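PDB 3IUS: NAD-dependent epimerase/dehydratase domain-containing protein from Ruegeria pomeroyi DSS-3, which is of unknown function but probably binds a nicotinamide dinucleotide, like NAD-dependent epimerases and dehydratases. Local coordinates for residues Leu9-Gly14 / Leu52-Glu57; Cys208-Val213 / Arg259-Leu264. All coordinates share one frame; numbering follows the deposited sequence.

Contact 1 (Leu9-Gly14 / Leu52-Glu57); sequences LSFGHG and LLWPGE
At the ends of two parallel strands of a Rossmann-type sheet, beside the glycine-rich turn, Phe11 meets Trp54 in a T-shaped (edge-to-face) aromatic pair. The Phe11 ring turns its edge toward the face of the six-membered ring of Trp54, with the centroids 5.8 Å apart and the planes at 67°. The closest atoms are Phe11 CD1 and Trp54 CZ3, at 4.3 Å, so this is a light touch. Strand 30-35 runs between strands 7-11 and 49-53, and the two rings reach past it: the CA atoms of Phe11 and Trp54 are 8.5 Å apart. On Trp54, chi1 of -167° sets CG opposite the backbone N and carries the indole toward Phe11, while the cis peptide to Pro55 turns the chain just after it. Both rings also lie against helix 79-90, where Leu84 touches each of them.

Two residues back, Leu9 and Leu52 both pack on Ile32 of the intervening strand. Ser10 has its side chain on the other side of the strand from Phe11. Its OG hydrogen-bonds His13 ND1 at 2.9 Å, lying in the plane of the imidazole at its edge, and NE2 of the same ring is bonded to Ser21 and Ser47. Bonded at both nitrogens, the ring is fixed in its rotation, and His13 itself centres an inverse gamma turn. Gly12 takes a positive phi of 67° as the chain leaves the strand, its N bonded to Thr34 OG1. Gly12 and Gly14 fit a GxGxxA pattern, and strand, glycine turn and following helix 15-24 together are the opening unit of a Rossmann fold, consistent with a dinucleotide site here.

Contact 2 (Cys208-Val213 / Arg259-Leu264); sequences CDDEPV and RIKEEL
Asp210, in the loop that follows strand 204-207, faces Lys261 of helix 258-262, and the two backbones stay well apart, the nearest CA atoms being those of Cys208 and Ile260 at 9.4 Å. A salt bridge spans the distance: Lys261 NZ donates to Asp210 OD1 over 2.8 Å, arriving on the syn side and 31° out of the carboxylate plane. The grip is one-sided, since Asp210 OD2 is 3.7 Å from Lys261 NZ. With CG anti to the carbonyl carbon (chi1 -66°) and the chain extended beyond it, Lys261 uses its full length to reach the loop. Asn257 ties the pair together, its ND2 bonded to Asp210 OD1 and to Cys208 O, its OD1 to Lys261 NZ. Shortening Lys261 to an alanine is likely to leave the Asp210 carboxylate without its charge partner, though still bonded to Asn257.

Deeper in, Ile260 CD1 only grazes Cys208 O at 4.5 Å; Ile260 also packs on Tyr205 and Val191. Within the loop, Asp209 OD1 accepts from Glu211 N at 3.0 Å, met from above the carboxylate plane. That bond bends the chain around Asp210, making an Asx turn whose middle residue anchors the loop to a short helix through a salt bridge.

Contact 1 closes at Glu57 long before contact 2 opens at Cys208, and the two lie on opposite sides of the chain's centre, centres 30 Å apart and nearest atoms about 17 Å apart. One parallel sheet relates them, its strands ordered 49-53, 30-35, 7-11, 66-69, 97-103, 146-155. Contact 1 spans the first three; strand 204-207, one branch at the other end of the same sheet, leads into the loop that makes contact 2 with helix 258-262. The first therefore lies by the probable dinucleotide site, while the second ties that branch to the C-terminal part of the chain; in related epimerases and dehydratases this part commonly contributes to substrate binding, though no such role is known here.

Contact 1 (Leu9-Gly14 / Leu52-Glu57)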
ATOM      1  N   LEU A   9      -1.332 -10.363  13.866  1.00 22.80           N
ATOM      2  CA  LEU A   9      -1.250  -9.061  14.516  1.00 18.42           C
ATOM      3  C   LEU A   9      -0.919  -8.000  13.466  1.00 21.21           C
ATOM      4  O   LEU A   9       0.098  -8.079  12.778  1.00 20.18           O
ATOM      5  CB  LEU A   9      -0.204  -9.073  15.631  1.00 19.17           C
ATOM      6  CG  LEU A   9       0.080  -7.761  16.371  1.00 20.39           C
ATOM      7  CD1 LEU A   9      -1.208  -7.107  16.861  1.00 20.29           C
ATOM      8  CD2 LEU A   9       1.038  -8.002  17.523  1.00 20.80           C
ATOM      9  N   SER A  10      -1.797  -7.012  13.343  1.00 21.26           N
ATOM     10  CA  SER A  10      -1.701  -6.024  12.284  1.00 17.98           C
ATOM     11  C   SER A  10      -1.473  -4.643  12.898  1.00 20.69           C
ATOM     12  O   SER A  10      -2.373  -4.079  13.524  1.00 21.24           O
ATOM     13  CB  SER A  10      -2.998  -6.056  11.467  1.00 20.03           C
ATOM     14  OG  SER A  10      -3.089  -4.993  10.539  1.00 18.83           O
ATOM     15  N   PHE A  11      -0.259  -4.116  12.743  1.00 18.04           N
ATOM     16  CA  PHE A  11       0.090  -2.804  13.289  1.00 19.75           C
ATOM     17  C   PHE A  11      -0.369  -1.713  12.339  1.00 18.08           C
ATOM     18  O   PHE A  11      -0.033  -1.731  11.152  1.00 17.73           O
ATOM     19  CB  PHE A  11       1.602  -2.684  13.502  1.00 20.32           C
ATOM     20  CG  PHE A  11       2.141  -3.591  14.565  1.00 19.71           C
ATOM     21  CD1 PHE A  11       2.190  -3.178  15.889  1.00 26.93           C
ATOM     22  CD2 PHE A  11       2.610  -4.851  14.241  1.00 26.69           C
ATOM     23  CE1 PHE A  11       2.694  -4.014  16.872  1.00 27.80           C
ATOM     24  CE2 PHE A  11       3.113  -5.690  15.214  1.00 27.50           C
ATOM     25  CZ  PHE A  11       3.150  -5.274  16.531  1.00 21.88           C
ATOM     26  N   GLY A  12      -1.117  -0.750  12.860  1.00 18.86           N
ATOM     27  CA  GLY A  12      -1.678   0.288  12.020  1.00 19.73           C
ATOM     28  C   GLY A  12      -2.705  -0.319  11.089  1.00 18.61           C
ATOM     29  O   GLY A  12      -2.633  -0.161   9.870  1.00 21.18           O
ATOM     30  N   HIS A  13      -3.658  -1.032  11.680  1.00 19.86           N
ATOM     31  CA  HIS A  13      -4.720  -1.707  10.945  1.00 19.76           C
ATOM     32  C   HIS A  13      -5.657  -0.693  10.297  1.00 21.13           C
ATOM     33  O   HIS A  13      -6.701  -0.359  10.855  1.00 22.22           O
ATOM     34  CB  HIS A  13      -5.514  -2.584  11.906  1.00 18.57           C
ATOM     35  CG  HIS A  13      -6.401  -3.582  11.230  1.00 24.00           C
ATOM     36  ND1 HIS A  13      -5.933  -4.783  10.739  1.00 23.29           N
ATOM     37  CD2 HIS A  13      -7.734  -3.572  10.989  1.00 21.75           C
ATOM     38  CE1 HIS A  13      -6.937  -5.462  10.213  1.00 23.20           C
ATOM     39  NE2 HIS A  13      -8.041  -4.750  10.352  1.00 18.88           N
ATOM     40  N   GLY A  14      -5.282  -0.213   9.115  1.00 18.01           N
ATOM     41  CA  GLY A  14      -6.043   0.824   8.441  1.00 26.24           C
ATOM     42  C   GLY A  14      -6.768   0.345   7.196  1.00 24.27           C
ATOM     43  O   GLY A  14      -7.198  -0.802   7.116  1.00 18.30           O
ATOM     44  N   LEU A  52      -6.751  -2.704  19.306  1.00 20.89           N
ATOM     45  CA  LEU A  52      -5.798  -2.335  20.341  1.00 21.10           C
ATOM     46  C   LEU A  52      -5.356  -0.896  20.144  1.00 21.08           C
ATOM     47  O   LEU A  52      -5.086  -0.474  19.020  1.00 23.03           O
ATOM     48  CB  LEU A  52      -4.567  -3.240  20.294  1.00 22.13           C
ATOM     49  CG  LEU A  52      -4.655  -4.649  20.867  1.00 27.56           C
ATOM     50  CD1 LEU A  52      -3.296  -5.315  20.763  1.00 26.16           C
ATOM     51  CD2 LEU A  52      -5.119  -4.595  22.313  1.00 28.10           C
ATOM     52  N   LEU A  53      -5.271  -0.148  21.238  1.00 21.47           N
ATOM     53  CA  LEU A  53      -4.751   1.207  21.193  1.00 25.05           C
ATOM     54  C   LEU A  53      -3.235   1.175  21.360  1.00 22.60           C
ATOM     55  O   LEU A  53      -2.730   0.645  22.347  1.00 24.59           O
ATOM     56  CB  LEU A  53      -5.392   2.059  22.292  1.00 25.29           C
ATOM     57  CG  LEU A  53      -5.125   3.566  22.288  1.00 27.77           C
ATOM     58  CD1 LEU A  53      -5.547   4.192  20.966  1.00 27.08           C
ATOM     59  CD2 LEU A  53      -5.850   4.219  23.455  1.00 24.02           C
ATOM     60  N   TRP A  54      -2.517   1.728  20.386  1.00 20.93           N
ATOM     61  CA  TRP A  54      -1.055   1.758  20.421  1.00 21.83           C
ATOM     62  C   TRP A  54      -0.513   2.914  19.574  1.00 25.02           C
ATOM     63  O   TRP A  54      -0.873   3.044  18.404  1.00 25.81           O
ATOM     64  CB  TRP A  54      -0.485   0.415  19.944  1.00 22.76           C
ATOM     65  CG  TRP A  54       0.973   0.255  20.231  1.00 25.26           C
ATOM     66  CD1 TRP A  54       1.544  -0.021  21.439  1.00 29.50           C
ATOM     67  CD2 TRP A  54       2.049   0.364  19.293  1.00 34.17           C
ATOM     68  NE1 TRP A  54       2.909  -0.091  21.311  1.00 34.97           N
ATOM     69  CE2 TRP A  54       3.246   0.143  20.004  1.00 39.18           C
ATOM     70  CE3 TRP A  54       2.118   0.633  17.922  1.00 36.36           C
ATOM     71  CZ2 TRP A  54       4.496   0.180  19.390  1.00 45.63           C
ATOM     72  CZ3 TRP A  54       3.361   0.671  17.315  1.00 45.30           C
ATOM     73  CH2 TRP A  54       4.533   0.448  18.048  1.00 47.25           C
ATOM     74  N   PRO A  55       0.366   3.759  20.148  1.00 25.98           N
ATOM     75  CA  PRO A  55       1.012   3.744  21.470  1.00 24.30           C
ATOM     76  C   PRO A  55       0.078   3.614  22.664  1.00 26.28           C
ATOM     77  O   PRO A  55      -1.041   4.126  22.667  1.00 28.64           O
ATOM     78  CB  PRO A  55       1.720   5.103  21.524  1.00 24.76           C
ATOM     79  CG  PRO A  55       2.018   5.410  20.116  1.00 28.99           C
ATOM     80  CD  PRO A  55       0.854   4.884  19.330  1.00 26.09           C
ATOM     81  N   GLY A  56       0.571   2.933  23.691  1.00 26.10           N
ATOM     82  CA  GLY A  56      -0.172   2.702  24.913  1.00 26.47           C
ATOM     83  C   GLY A  56       0.444   1.489  25.580  1.00 27.59           C
ATOM     84  O   GLY A  56       1.654   1.451  25.805  1.00 27.10           O
ATOM     85  N   GLU A  57      -0.376   0.491  25.885  1.00 30.09           N
ATOM     86  CA  GLU A  57       0.162  -0.766  26.372  1.00 35.70           C
ATOM     87  C   GLU A  57       0.828  -1.501  25.220  1.00 33.57           C
ATOM     88  O   GLU A  57       0.437  -1.351  24.066  1.00 26.70           O
ATOM     89  CB  GLU A  57      -0.926  -1.629  27.015  1.00 44.02           C
ATOM     90  CG  GLU A  57      -1.393  -1.122  28.377  1.00 52.68           C
ATOM     91  CD  GLU A  57      -0.243  -0.871  29.351  1.00 58.53           C
ATOM     92  OE1 GLU A  57       0.854  -1.448  29.160  1.00 58.52           O
ATOM     93  OE2 GLU A  57      -0.440  -0.091  30.309  1.00 61.03           O
TER

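Contact 2 (Cys208-Val213 / Arg259-Leu264)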
ATOM      1  N   CYS A 208       1.384  -3.473  -7.900  1.00 13.69           N
ATOM      2  CA  CYS A 208       0.812  -2.421  -8.732  1.00 13.70           C
ATOM      3  C   CYS A 208       0.064  -3.095  -9.875  1.00 13.59           C
ATOM      4  O   CYS A 208       0.275  -4.271 -10.139  1.00 13.46           O
ATOM      5  CB  CYS A 208       1.922  -1.539  -9.309  1.00 22.43           C
ATOM      6  SG  CYS A 208       3.229  -2.480 -10.174  1.00 19.98           S
ATOM      7  N   ASP A 209      -0.796  -2.353 -10.561  1.00 13.66           N
ATOM      8  CA  ASP A 209      -1.505  -2.931 -11.692  1.00 18.48           C
ATOM      9  C   ASP A 209      -0.694  -2.871 -12.994  1.00 15.49           C
ATOM     10  O   ASP A 209       0.495  -2.547 -12.984  1.00 13.56           O
ATOM     11  CB  ASP A 209      -2.906  -2.316 -11.844  1.00 13.76           C
ATOM     12  CG  ASP A 209      -2.875  -0.915 -12.395  1.00 13.83           C
ATOM     13  OD1 ASP A 209      -1.823  -0.491 -12.926  1.00 16.68           O
ATOM     14  OD2 ASP A 209      -3.924  -0.236 -12.312  1.00 15.22           O
ATOM     15  N   ASP A 210      -1.348  -3.197 -14.104  1.00 13.27           N
ATOM     16  CA  ASP A 210      -0.667  -3.399 -15.378  1.00 14.20           C
ATOM     17  C   ASP A 210      -0.408  -2.133 -16.184  1.00 17.51           C
ATOM     18  O   ASP A 210       0.310  -2.170 -17.183  1.00 15.33           O
ATOM     19  CB  ASP A 210      -1.469  -4.367 -16.250  1.00 13.21           C
ATOM     20  CG  ASP A 210      -1.369  -5.798 -15.770  1.00 14.21           C
ATOM     21  OD1 ASP A 210      -0.521  -6.068 -14.903  1.00 20.91           O
ATOM     22  OD2 ASP A 210      -2.144  -6.641 -16.262  1.00 18.23           O
ATOM     23  N   GLU A 211      -0.995  -1.019 -15.766  1.00 16.53           N
ATOM     24  CA  GLU A 211      -1.003   0.159 -16.622  1.00 18.31           C
ATOM     25  C   GLU A 211      -0.611   1.454 -15.914  1.00 17.63           C
ATOM     26  O   GLU A 211      -1.465   2.158 -15.362  1.00 16.02           O
ATOM     27  CB  GLU A 211      -2.368   0.311 -17.293  1.00 20.78           C
ATOM     28  CG  GLU A 211      -2.444   1.473 -18.260  1.00 19.87           C
ATOM     29  CD  GLU A 211      -3.700   1.449 -19.107  1.00 21.93           C
ATOM     30  OE1 GLU A 211      -4.387   0.409 -19.135  1.00 19.40           O
ATOM     31  OE2 GLU A 211      -3.996   2.476 -19.753  1.00 19.11           O
ATOM     32  N   PRO A 212       0.695   1.762 -15.915  1.00 22.15           N
ATOM     33  CA  PRO A 212       1.148   3.082 -15.482  1.00 13.41           C
ATOM     34  C   PRO A 212       0.336   4.123 -16.225  1.00 13.57           C
ATOM     35  O   PRO A 212       0.181   4.010 -17.440  1.00 14.83           O
ATOM     36  CB  PRO A 212       2.594   3.115 -15.954  1.00 20.57           C
ATOM     37  CG  PRO A 212       3.031   1.683 -15.859  1.00 16.73           C
ATOM     38  CD  PRO A 212       1.823   0.849 -16.189  1.00 18.06           C
ATOM     39  N   VAL A 213      -0.171   5.107 -15.506  1.00 13.79           N
ATOM     40  CA  VAL A 213      -1.126   6.025 -16.104  1.00 13.98           C
ATOM     41  C   VAL A 213      -0.858   7.467 -15.699  1.00 15.73           C
ATOM     42  O   VAL A 213      -0.550   7.752 -14.548  1.00 16.17           O
ATOM     43  CB  VAL A 213      -2.576   5.612 -15.742  1.00 15.49           C
ATOM     44  CG1 VAL A 213      -2.791   5.621 -14.231  1.00 17.00           C
ATOM     45  CG2 VAL A 213      -3.583   6.524 -16.425  1.00 16.71           C
ATOM     46  N   ARG A 259       6.441 -10.629 -10.548  1.00 14.97           N
ATOM     47  CA  ARG A 259       6.702 -11.512  -9.420  0.50 17.86           C
ATOM     48  C   ARG A 259       5.422 -11.996  -8.728  1.00 17.85           C
ATOM     49  O   ARG A 259       5.283 -13.176  -8.414  1.00 18.14           O
ATOM     50  CB  ARG A 259       7.626 -10.814  -8.423  0.50 16.76           C
ATOM     51  CG  ARG A 259       8.571 -11.755  -7.705  0.50 16.69           C
ATOM     52  CD  ARG A 259       9.887 -11.074  -7.372  0.50 12.99           C
ATOM     53  NE  ARG A 259      10.444 -10.377  -8.526  0.50 28.28           N
ATOM     54  CZ  ARG A 259      11.741 -10.167  -8.724  0.50 26.34           C
ATOM     55  NH1 ARG A 259      12.148  -9.517  -9.807  0.50 22.29           N
ATOM     56  NH2 ARG A 259      12.632 -10.617  -7.849  0.50 26.12           N
ATOM     57  N   ILE A 260       4.485 -11.081  -8.486  1.00 13.06           N
ATOM     58  CA  ILE A 260       3.259 -11.473  -7.794  1.00 14.30           C
ATOM     59  C   ILE A 260       2.440 -12.432  -8.655  1.00 16.70           C
ATOM     60  O   ILE A 260       1.716 -13.281  -8.136  1.00 18.04           O
ATOM     61  CB  ILE A 260       2.392 -10.259  -7.380  1.00 13.39           C
ATOM     62  CG1 ILE A 260       2.045  -9.420  -8.604  1.00 15.25           C
ATOM     63  CG2 ILE A 260       3.097  -9.436  -6.286  1.00 14.48           C
ATOM     64  CD1 ILE A 260       1.089  -8.257  -8.324  1.00 13.40           C
ATOM     65  N   LYS A 261       2.565 -12.301  -9.972  1.00 13.37           N
ATOM     66  CA  LYS A 261       1.823 -13.152 -10.892  1.00 12.84           C
ATOM     67  C   LYS A 261       2.485 -14.526 -10.988  1.00 18.99           C
ATOM     68  O   LYS A 261       1.842 -15.549 -10.776  1.00 16.29           O
ATOM     69  CB  LYS A 261       1.748 -12.508 -12.275  1.00 16.08           C
ATOM     70  CG  LYS A 261       0.927 -11.218 -12.330  1.00 17.41           C
ATOM     71  CD  LYS A 261       1.095 -10.560 -13.684  1.00 13.80           C
ATOM     72  CE  LYS A 261       0.341  -9.231 -13.803  1.00 15.28           C
ATOM     73  NZ  LYS A 261       0.805  -8.517 -15.021  1.00 19.97           N
ATOM     74  N   GLU A 262       3.776 -14.532 -11.289  1.00 20.52           N
ATOM     75  CA  GLU A 262       4.502 -15.766 -11.580  1.00 17.85           C
ATOM     76  C   GLU A 262       4.860 -16.579 -10.347  1.00 23.28           C
ATOM     77  O   GLU A 262       4.897 -17.813 -10.397  1.00 24.02           O
ATOM     78  CB  GLU A 262       5.773 -15.450 -12.374  1.00 18.92           C
ATOM     79  CG  GLU A 262       5.509 -14.944 -13.782  1.00 21.09           C
ATOM     80  CD  GLU A 262       6.771 -14.441 -14.461  1.00 22.26           C
ATOM     81  OE1 GLU A 262       7.815 -15.114 -14.356  1.00 24.00           O
ATOM     82  OE2 GLU A 262       6.721 -13.368 -15.091  1.00 16.82           O
ATOM     83  N   GLU A 263       5.139 -15.896  -9.243  1.00 22.45           N
ATOM     84  CA  GLU A 263       5.557 -16.586  -8.030  1.00 18.94           C
ATOM     85  C   GLU A 263       4.382 -16.853  -7.094  1.00 18.36           C
ATOM     86  O   GLU A 263       4.298 -17.923  -6.504  1.00 18.67           O
ATOM     87  CB  GLU A 263       6.665 -15.808  -7.310  1.00 17.41           C
ATOM     88  CG  GLU A 263       7.931 -15.631  -8.142  1.00 19.39           C
ATOM     89  CD  GLU A 263       9.088 -15.035  -7.353  1.00 30.62           C
ATOM     90  OE1 GLU A 263       8.939 -14.815  -6.132  1.00 32.05           O
ATOM     91  OE2 GLU A 263      10.155 -14.784  -7.958  1.00 32.47           O
ATOM     92  N   LEU A 264       3.470 -15.888  -6.976  1.00 17.84           N
ATOM     93  CA  LEU A 264       2.359 -16.004  -6.033  1.00 19.31           C
ATOM     94  C   LEU A 264       1.064 -16.520  -6.655  1.00 18.64           C
ATOM     95  O   LEU A 264       0.127 -16.859  -5.935  1.00 19.76           O
ATOM     96  CB  LEU A 264       2.080 -14.662  -5.343  1.00 20.64           C
ATOM     97  CG  LEU A 264       3.202 -14.033  -4.522  1.00 18.14           C
ATOM     98  CD1 LEU A 264       2.694 -12.807  -3.772  1.00 20.38           C
ATOM     99  CD2 LEU A 264       3.835 -15.044  -3.565  1.00 16.23           C
TER